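Local coordinates for sialidase domain-containing protein (Dyadobacter fermentans, PDB 5HX0) that is of unknown function but folds as a six-bladed, sialidase-like beta-propeller, which may point to binding or processing of carbohydrates, at residues Val261-Ala266 against Ala278-Ala283; Ala283-Gln288 against Thr302-Met307. One frame throughout, in Å; residues are numbered along the deposited sequence.

Contact 1. Residues Val261-Ala266 against Ala278-Ala283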
ATOM      1  N   VAL A 261      21.537 -19.365  23.257  1.00 22.99           N
ATOM      2  CA  VAL A 261      20.092 -19.190  23.148  1.00 22.85           C
ATOM      3  C   VAL A 261      19.789 -17.808  22.569  1.00 19.31           C
ATOM      4  O   VAL A 261      20.393 -16.807  22.977  1.00 21.95           O
ATOM      5  CB  VAL A 261      19.439 -19.378  24.523  1.00 19.63           C
ATOM      6  CG1 VAL A 261      17.952 -19.128  24.461  1.00 15.79           C
ATOM      7  CG2 VAL A 261      19.738 -20.793  25.076  1.00 17.92           C
ATOM      8  N   SER A 262      18.845 -17.746  21.615  1.00 15.68           N
ATOM      9  CA  SER A 262      18.392 -16.477  21.048  1.00 19.94           C
ATOM     10  C   SER A 262      17.161 -15.975  21.796  1.00 21.24           C
ATOM     11  O   SER A 262      16.326 -16.766  22.245  1.00 20.22           O
ATOM     12  CB  SER A 262      18.035 -16.605  19.562  1.00 17.33           C
ATOM     13  OG  SER A 262      19.159 -16.825  18.718  1.00 23.40           O
ATOM     14  N   PHE A 263      17.055 -14.663  21.921  1.00 18.66           N
ATOM     15  CA  PHE A 263      15.869 -14.002  22.452  1.00 16.55           C
ATOM     16  C   PHE A 263      15.397 -13.040  21.374  1.00 17.55           C
ATOM     17  O   PHE A 263      16.206 -12.276  20.839  1.00 17.08           O
ATOM     18  CB  PHE A 263      16.199 -13.262  23.752  1.00 13.23           C
ATOM     19  CG  PHE A 263      16.786 -14.153  24.798  1.00 13.59           C
ATOM     20  CD1 PHE A 263      15.961 -14.922  25.603  1.00 17.01           C
ATOM     21  CD2 PHE A 263      18.161 -14.269  24.931  1.00 18.95           C
ATOM     22  CE1 PHE A 263      16.512 -15.792  26.563  1.00 21.52           C
ATOM     23  CE2 PHE A 263      18.712 -15.113  25.868  1.00 18.21           C
ATOM     24  CZ  PHE A 263      17.884 -15.876  26.691  1.00 25.22           C
ATOM     25  N   ASN A 264      14.116 -13.114  21.011  1.00 13.68           N
ATOM     26  CA  ASN A 264      13.639 -12.237  19.943  1.00 12.36           C
ATOM     27  C   ASN A 264      12.365 -11.517  20.374  1.00 14.17           C
ATOM     28  O   ASN A 264      12.445 -10.444  20.986  1.00 16.67           O
ATOM     29  CB  ASN A 264      13.471 -13.008  18.607  1.00 17.56           C
ATOM     30  CG  ASN A 264      12.833 -14.402  18.766  1.00 19.00           C
ATOM     31  OD1 ASN A 264      11.693 -14.525  19.213  1.00 17.30           O
ATOM     32  ND2 ASN A 264      13.546 -15.441  18.339  1.00 14.94           N
ATOM     33  N   GLU A 265      11.191 -12.081  20.101  1.00 11.35           N
ATOM     34  CA  GLU A 265       9.946 -11.346  20.367  1.00 10.72           C
ATOM     35  C   GLU A 265       9.714 -11.187  21.870  1.00 14.56           C
ATOM     36  O   GLU A 265       9.826 -12.151  22.631  1.00 17.98           O
ATOM     37  CB  GLU A 265       8.778 -12.080  19.708  1.00 12.05           C
ATOM     38  CG  GLU A 265       8.943 -12.056  18.230  1.00 12.33           C
ATOM     39  CD  GLU A 265       7.935 -12.900  17.499  1.00 20.17           C
ATOM     40  OE1 GLU A 265       7.285 -13.774  18.118  1.00 16.97           O
ATOM     41  OE2 GLU A 265       7.801 -12.693  16.285  1.00 16.76           O
ATOM     42  N   ALA A 266       9.408  -9.966  22.305  1.00 13.91           N
ATOM     43  CA  ALA A 266       9.351  -9.661  23.730  1.00 12.53           C
ATOM     44  C   ALA A 266       8.267  -8.635  23.990  1.00 17.81           C
ATOM     45  O   ALA A 266       8.182  -7.634  23.272  1.00 13.43           O
ATOM     46  CB  ALA A 266      10.701  -9.119  24.221  1.00 13.41           C
ATOM     47  N   ALA A 278      10.155  -8.328  31.313  1.00 17.70           N
ATOM     48  CA  ALA A 278      10.068  -8.661  29.891  1.00 19.25           C
ATOM     49  C   ALA A 278       9.774 -10.147  29.720  1.00 14.52           C
ATOM     50  O   ALA A 278      10.450 -10.987  30.319  1.00 16.03           O
ATOM     51  CB  ALA A 278      11.367  -8.293  29.156  1.00 13.77           C
ATOM     52  N   PHE A 279       8.783 -10.469  28.879  1.00 15.94           N
ATOM     53  CA  PHE A 279       8.371 -11.846  28.616  1.00 15.62           C
ATOM     54  C   PHE A 279       8.852 -12.242  27.221  1.00 14.61           C
ATOM     55  O   PHE A 279       8.439 -11.631  26.228  1.00 14.68           O
ATOM     56  CB  PHE A 279       6.850 -11.997  28.722  1.00 11.62           C
ATOM     57  CG  PHE A 279       6.277 -11.584  30.060  1.00 14.83           C
ATOM     58  CD1 PHE A 279       6.363 -12.441  31.168  1.00 15.64           C
ATOM     59  CD2 PHE A 279       5.645 -10.357  30.209  1.00 12.47           C
ATOM     60  CE1 PHE A 279       5.820 -12.082  32.411  1.00 17.89           C
ATOM     61  CE2 PHE A 279       5.104  -9.978  31.461  1.00 17.49           C
ATOM     62  CZ  PHE A 279       5.193 -10.852  32.557  1.00 19.60           C
ATOM     63  N   LEU A 280       9.681 -13.284  27.141  1.00 16.49           N
ATOM     64  CA  LEU A 280      10.592 -13.475  26.014  1.00 19.99           C
ATOM     65  C   LEU A 280      10.352 -14.785  25.269  1.00 16.68           C
ATOM     66  O   LEU A 280      10.304 -15.860  25.878  1.00 18.17           O
ATOM     67  CB  LEU A 280      12.036 -13.432  26.502  1.00 17.31           C
ATOM     68  CG  LEU A 280      12.373 -12.323  27.499  1.00 18.24           C
ATOM     69  CD1 LEU A 280      13.747 -12.554  28.077  1.00 20.43           C
ATOM     70  CD2 LEU A 280      12.301 -10.955  26.817  1.00 13.98           C
ATOM     71  N   ARG A 281      10.212 -14.687  23.948  1.00 10.48           N
ATOM     72  CA  ARG A 281      10.279 -15.845  23.059  1.00 14.26           C
ATOM     73  C   ARG A 281      11.738 -16.227  22.800  1.00 14.33           C
ATOM     74  O   ARG A 281      12.593 -15.361  22.615  1.00 17.87           O
ATOM     75  CB  ARG A 281       9.587 -15.529  21.734  1.00 17.46           C
ATOM     76  CG  ARG A 281       9.801 -16.584  20.635  1.00 16.62           C
ATOM     77  CD  ARG A 281       9.092 -16.177  19.335  1.00 15.40           C
ATOM     78  NE  ARG A 281       9.346 -17.154  18.279  1.00 17.03           N
ATOM     79  CZ  ARG A 281       8.711 -17.188  17.106  1.00 19.78           C
ATOM     80  NH1 ARG A 281       7.784 -16.289  16.820  1.00 15.95           N
ATOM     81  NH2 ARG A 281       8.991 -18.136  16.220  1.00 16.16           N
ATOM     82  N   THR A 282      12.025 -17.523  22.773  1.00 18.53           N
ATOM     83  CA  THR A 282      13.395 -17.986  22.588  1.00 16.75           C
ATOM     84  C   THR A 282      13.525 -18.803  21.305  1.00 16.56           C
ATOM     85  O   THR A 282      12.545 -19.301  20.751  1.00 16.76           O
ATOM     86  CB  THR A 282      13.881 -18.859  23.764  1.00 19.48           C
ATOM     87  OG1 THR A 282      12.974 -19.949  23.959  1.00 18.10           O
ATOM     88  CG2 THR A 282      14.012 -18.045  25.060  1.00 19.41           C
ATOM     89  N   ALA A 283      14.767 -18.949  20.853  1.00 17.31           N
ATOM     90  CA  ALA A 283      15.155 -19.961  19.876  1.00 18.24           C
ATOM     91  C   ALA A 283      16.336 -20.724  20.457  1.00 24.14           C
ATOM     92  O   ALA A 283      17.206 -20.129  21.101  1.00 22.03           O
ATOM     93  CB  ALA A 283      15.523 -19.340  18.508  1.00 18.34           C
TER
HETATM   94  O   HOH W   1      12.072 -18.202  18.244  1.00 16.47           O
HETATM   95  O   HOH W   2       7.228 -12.442  23.771  1.00 15.78           O
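Glu-265 and Arg-281 form a salt bridge across the two inner strands of one beta-propeller blade, the antiparallel hairpin of strands 262-270 and 276-283. The side chains run side by side, and OE1 of Glu-265 accepts from NH1 of Arg-281 at 2.9 Å. This oxygen lies at the guanidinium edge, close to its plane, whereas NH1 approaches from above the carboxylate, the two planes being 80° apart. The second oxygen, OE2, is bonded to Tyr-368 OH, so both ends of the carboxylate are engaged. An acetate ion near Glu-265 and a tetraethylene glycol near Arg-281, probably from the crystallisation liquor, hint at a pocket here.

The face with Phe-263, Ala-266, Leu-280 and Thr-282 is mostly apolar; the one hydroxyl, Thr-282 OG1, is bonded to Gln-288 O. Thr-282 CG2 rests 3.7 Å from CE1 of the Phe-263 ring, and Leu-280 CD2 meets Ala-266 CB at 3.6 Å.

A beta bulge between Phe-263 and Ala-266 shifts the register by one residue. Ser-262 and Ala-283 exchange two backbone bonds; at the bulge, Asn-264 and Glu-265 face Arg-281 alone: its carbonyl accepts from Asn-264 N and its N donates to Glu-265 O at 2.9 Å. Asn-264 CG sits between the backbone N and the carbonyl carbon (chi1 42°), and OD1 turns back to accept Glu-265 N at 2.6 Å, in the amide plane on a lone pair. The same oxygen presses on Arg-281 CD at 3.1 Å. A water accepts from Asn-264 ND2 and Arg-281 NE and donates to Thr-282 O at 2.8 Å.

Contact 2. Residues Ala283-Gln288 against Thr302-Met307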
ATOM      1  N   ALA A 283      14.767 -18.949  20.853  1.00 17.31           N
ATOM      2  CA  ALA A 283      15.155 -19.961  19.876  1.00 18.24           C
ATOM      3  C   ALA A 283      16.336 -20.724  20.457  1.00 24.14           C
ATOM      4  O   ALA A 283      17.206 -20.129  21.101  1.00 22.03           O
ATOM      5  CB  ALA A 283      15.523 -19.340  18.508  1.00 18.34           C
ATOM      6  N   GLY A 284      16.348 -22.041  20.271  1.00 24.56           N
ATOM      7  CA  GLY A 284      17.411 -22.853  20.835  1.00 27.28           C
ATOM      8  C   GLY A 284      17.189 -23.283  22.267  1.00 27.08           C
ATOM      9  O   GLY A 284      18.134 -23.744  22.914  1.00 26.23           O
ATOM     10  N   LEU A 285      15.979 -23.141  22.793  1.00 19.02           N
ATOM     11  CA  LEU A 285      15.697 -23.554  24.159  1.00 20.55           C
ATOM     12  C   LEU A 285      14.370 -24.294  24.222  1.00 17.29           C
ATOM     13  O   LEU A 285      13.625 -24.178  25.198  1.00 20.56           O
ATOM     14  CB  LEU A 285      15.697 -22.359  25.118  1.00 20.31           C
ATOM     15  CG  LEU A 285      15.887 -22.621  26.618  1.00 22.20           C
ATOM     16  CD1 LEU A 285      17.232 -23.326  26.882  1.00 25.99           C
ATOM     17  CD2 LEU A 285      15.826 -21.315  27.400  1.00 16.95           C
ATOM     18  N   GLY A 286      14.063 -25.073  23.189  1.00 16.64           N
ATOM     19  CA  GLY A 286      12.884 -25.928  23.215  1.00 16.56           C
ATOM     20  C   GLY A 286      11.579 -25.185  23.358  1.00 19.61           C
ATOM     21  O   GLY A 286      10.653 -25.693  24.003  1.00 16.78           O
ATOM     22  N   ASP A 287      11.497 -23.967  22.806  1.00 17.46           N
ATOM     23  CA  ASP A 287      10.327 -23.093  22.907  1.00 14.87           C
ATOM     24  C   ASP A 287      10.010 -22.698  24.351  1.00 18.03           C
ATOM     25  O   ASP A 287       8.860 -22.366  24.677  1.00 16.61           O
ATOM     26  CB  ASP A 287       9.090 -23.722  22.247  1.00 14.52           C
ATOM     27  CG  ASP A 287       7.994 -22.682  21.943  1.00 23.38           C
ATOM     28  OD1 ASP A 287       8.336 -21.501  21.750  1.00 20.45           O
ATOM     29  OD2 ASP A 287       6.797 -23.032  21.911  1.00 24.36           O
ATOM     30  N   GLN A 288      11.004 -22.722  25.231  0.53 15.51           N
ATOM     31  CA  GLN A 288      10.773 -22.309  26.605  0.53 19.30           C
ATOM     32  C   GLN A 288      10.520 -20.806  26.665  0.53 19.96           C
ATOM     33  O   GLN A 288      11.321 -20.013  26.161  0.53 16.26           O
ATOM     34  CB  GLN A 288      11.976 -22.677  27.469  0.53 21.42           C
ATOM     35  CG  GLN A 288      11.839 -22.282  28.908  0.53 20.76           C
ATOM     36  CD  GLN A 288      10.930 -23.202  29.685  0.53 22.73           C
ATOM     37  OE1 GLN A 288      10.390 -22.812  30.710  0.53 25.79           O
ATOM     38  NE2 GLN A 288      10.761 -24.431  29.205  0.53 17.58           N
ATOM     39  N   THR A 302      18.540  -8.367  35.809  1.00 29.91           N
ATOM     40  CA  THR A 302      19.090  -9.581  36.389  1.00 28.94           C
ATOM     41  C   THR A 302      18.999 -10.720  35.369  1.00 27.87           C
ATOM     42  O   THR A 302      18.461 -10.567  34.269  1.00 24.71           O
ATOM     43  CB  THR A 302      18.370  -9.928  37.690  1.00 27.43           C
ATOM     44  OG1 THR A 302      16.970 -10.056  37.449  1.00 29.59           O
ATOM     45  CG2 THR A 302      18.592  -8.858  38.742  1.00 34.79           C
ATOM     46  N   ALA A 303      19.550 -11.877  35.733  1.00 24.90           N
ATOM     47  CA  ALA A 303      19.673 -12.978  34.780  1.00 26.60           C
ATOM     48  C   ALA A 303      18.306 -13.436  34.284  1.00 25.31           C
ATOM     49  O   ALA A 303      17.331 -13.474  35.043  1.00 26.55           O
ATOM     50  CB  ALA A 303      20.411 -14.150  35.431  1.00 26.81           C
ATOM     51  N   TRP A 304      18.225 -13.786  33.001  1.00 23.57           N
ATOM     52  CA  TRP A 304      16.949 -14.282  32.484  1.00 21.15           C
ATOM     53  C   TRP A 304      16.666 -15.671  33.063  1.00 22.96           C
ATOM     54  O   TRP A 304      17.586 -16.422  33.400  1.00 25.76           O
ATOM     55  CB  TRP A 304      16.955 -14.313  30.947  1.00 15.25           C
ATOM     56  CG  TRP A 304      18.075 -15.135  30.363  1.00 22.65           C
ATOM     57  CD1 TRP A 304      19.351 -14.706  30.050  1.00 30.76           C
ATOM     58  CD2 TRP A 304      18.038 -16.528  30.045  1.00 24.09           C
ATOM     59  NE1 TRP A 304      20.092 -15.749  29.549  1.00 23.79           N
ATOM     60  CE2 TRP A 304      19.313 -16.879  29.543  1.00 27.66           C
ATOM     61  CE3 TRP A 304      17.050 -17.515  30.137  1.00 25.95           C
ATOM     62  CZ2 TRP A 304      19.620 -18.180  29.129  1.00 23.01           C
ATOM     63  CZ3 TRP A 304      17.359 -18.804  29.728  1.00 22.72           C
ATOM     64  CH2 TRP A 304      18.634 -19.121  29.226  1.00 24.42           C
ATOM     65  N   GLU A 305      15.377 -16.004  33.211  1.00 21.07           N
ATOM     66  CA  GLU A 305      14.948 -17.286  33.781  1.00 23.78           C
ATOM     67  C   GLU A 305      13.949 -17.973  32.863  1.00 26.50           C
ATOM     68  O   GLU A 305      13.128 -17.316  32.220  1.00 19.73           O
ATOM     69  CB  GLU A 305      14.231 -17.135  35.132  1.00 28.35           C
ATOM     70  CG  GLU A 305      14.955 -16.422  36.235  1.00 41.25           C
ATOM     71  CD  GLU A 305      14.050 -16.238  37.459  1.00 47.72           C
ATOM     72  OE1 GLU A 305      13.199 -17.124  37.710  1.00 39.00           O
ATOM     73  OE2 GLU A 305      14.174 -15.206  38.156  1.00 55.53           O
ATOM     74  N   LYS A 306      13.959 -19.305  32.873  1.00 19.98           N
ATOM     75  CA  LYS A 306      12.840 -20.046  32.289  1.00 25.04           C
ATOM     76  C   LYS A 306      11.602 -19.893  33.167  1.00 23.82           C
ATOM     77  O   LYS A 306      11.675 -20.042  34.396  1.00 22.02           O
ATOM     78  CB  LYS A 306      13.181 -21.530  32.145  1.00 23.73           C
ATOM     79  CG  LYS A 306      14.395 -21.832  31.297  1.00 30.05           C
ATOM     80  CD  LYS A 306      14.663 -23.315  31.287  1.00 31.93           C
ATOM     81  CE  LYS A 306      16.145 -23.571  31.449  1.00 40.56           C
ATOM     82  NZ  LYS A 306      16.431 -25.015  31.494  1.00 45.98           N
HETATM   83  N   MSE A 307      10.463 -19.621  32.547  1.00 13.96           N
HETATM   84  CA  MSE A 307       9.221 -19.552  33.314  1.00 18.68           C
HETATM   85  C   MSE A 307       8.651 -20.926  33.637  1.00 22.63           C
HETATM   86  O   MSE A 307       7.829 -21.060  34.549  1.00 23.12           O
HETATM   87  CB  MSE A 307       8.188 -18.700  32.577  1.00 15.53           C
HETATM   88  CG  MSE A 307       8.526 -17.231  32.721  1.00 19.28           C
HETATM   89 SE   MSE A 307       7.015 -16.076  32.296  0.69 19.67          SE
HETATM   90  CE  MSE A 307       7.154 -16.323  30.389  1.00 15.95           C
TER
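Side-chain packing at the surface joins Leu-285 and Gln-288, in the loop linking the second and third strands of the blade, to Trp-304 and Lys-306 at its outermost strand. No hydrogen bond crosses between the two segments. The connection leading into the outer segment carries the Ser-X-Asp-X-Gly-X-Thr-Phe sequence of an Asp-box, the signature of BNR repeats.

Leu-285 and Trp-304 reach toward each other tip to tip. Leu-285 CG is anti to the backbone N (chi1 -160°), and beyond it the methyl CD2 lies 3.8 Å from CZ3 and 4.0 Å from CH2 of Trp-304, both on the six-membered ring of the indole. That methyl also approaches Lys-306 CG at 4.2 Å, which brings the lysine stem into the same apolar patch; Cys-290 touches both Leu-285 and Trp-304 from strand 288-294.

In one of its two modelled conformers Gln-288 crosses Lys-306 at about a right angle, so this half of the contact, and the bond of OE1 to Gly-308 N, is less certain. In that conformer Gln-288 CG lies 3.5 Å from Lys-306 CG, and Gln-288 OE1 is 3.4 Å from Lys-306 CB.

The loop takes its shape from a type I' turn from Leu-285 to Gln-288, closed by Gln-288 N donating to Leu-285 O at 3.0 Å. Gly-286 and Asp-287 occupy its two central positions, both at positive phi, and Asp-287 is bonded through its carboxylate to His-312 and His-332.

Lys-306 thus contributes its methylenes while its ammonium end leads away: the contact rests mainly on hydrocarbon surface, with no hydrogen bond or salt bridge between the two segments.

Overall arrangement
The two contacts follow each other along the chain and share Ala-283, where contact 1 ends and contact 2 begins. Their centres are about 7 Å apart in one four-stranded blade; the centre of contact 1, between the two inner strands, lies about 12 Å from the centre of the chain, and that of contact 2 about 18 Å. Trp-304 and Phe-263 join them in an edge-to-face ring pair, with Phe-263 CZ 3.3 Å from Trp-304 CE2. Val-261 also packs on Leu-285. These contacts add side-chain links between the inner and outer strands of a blade whose strands are already paired through the backbone.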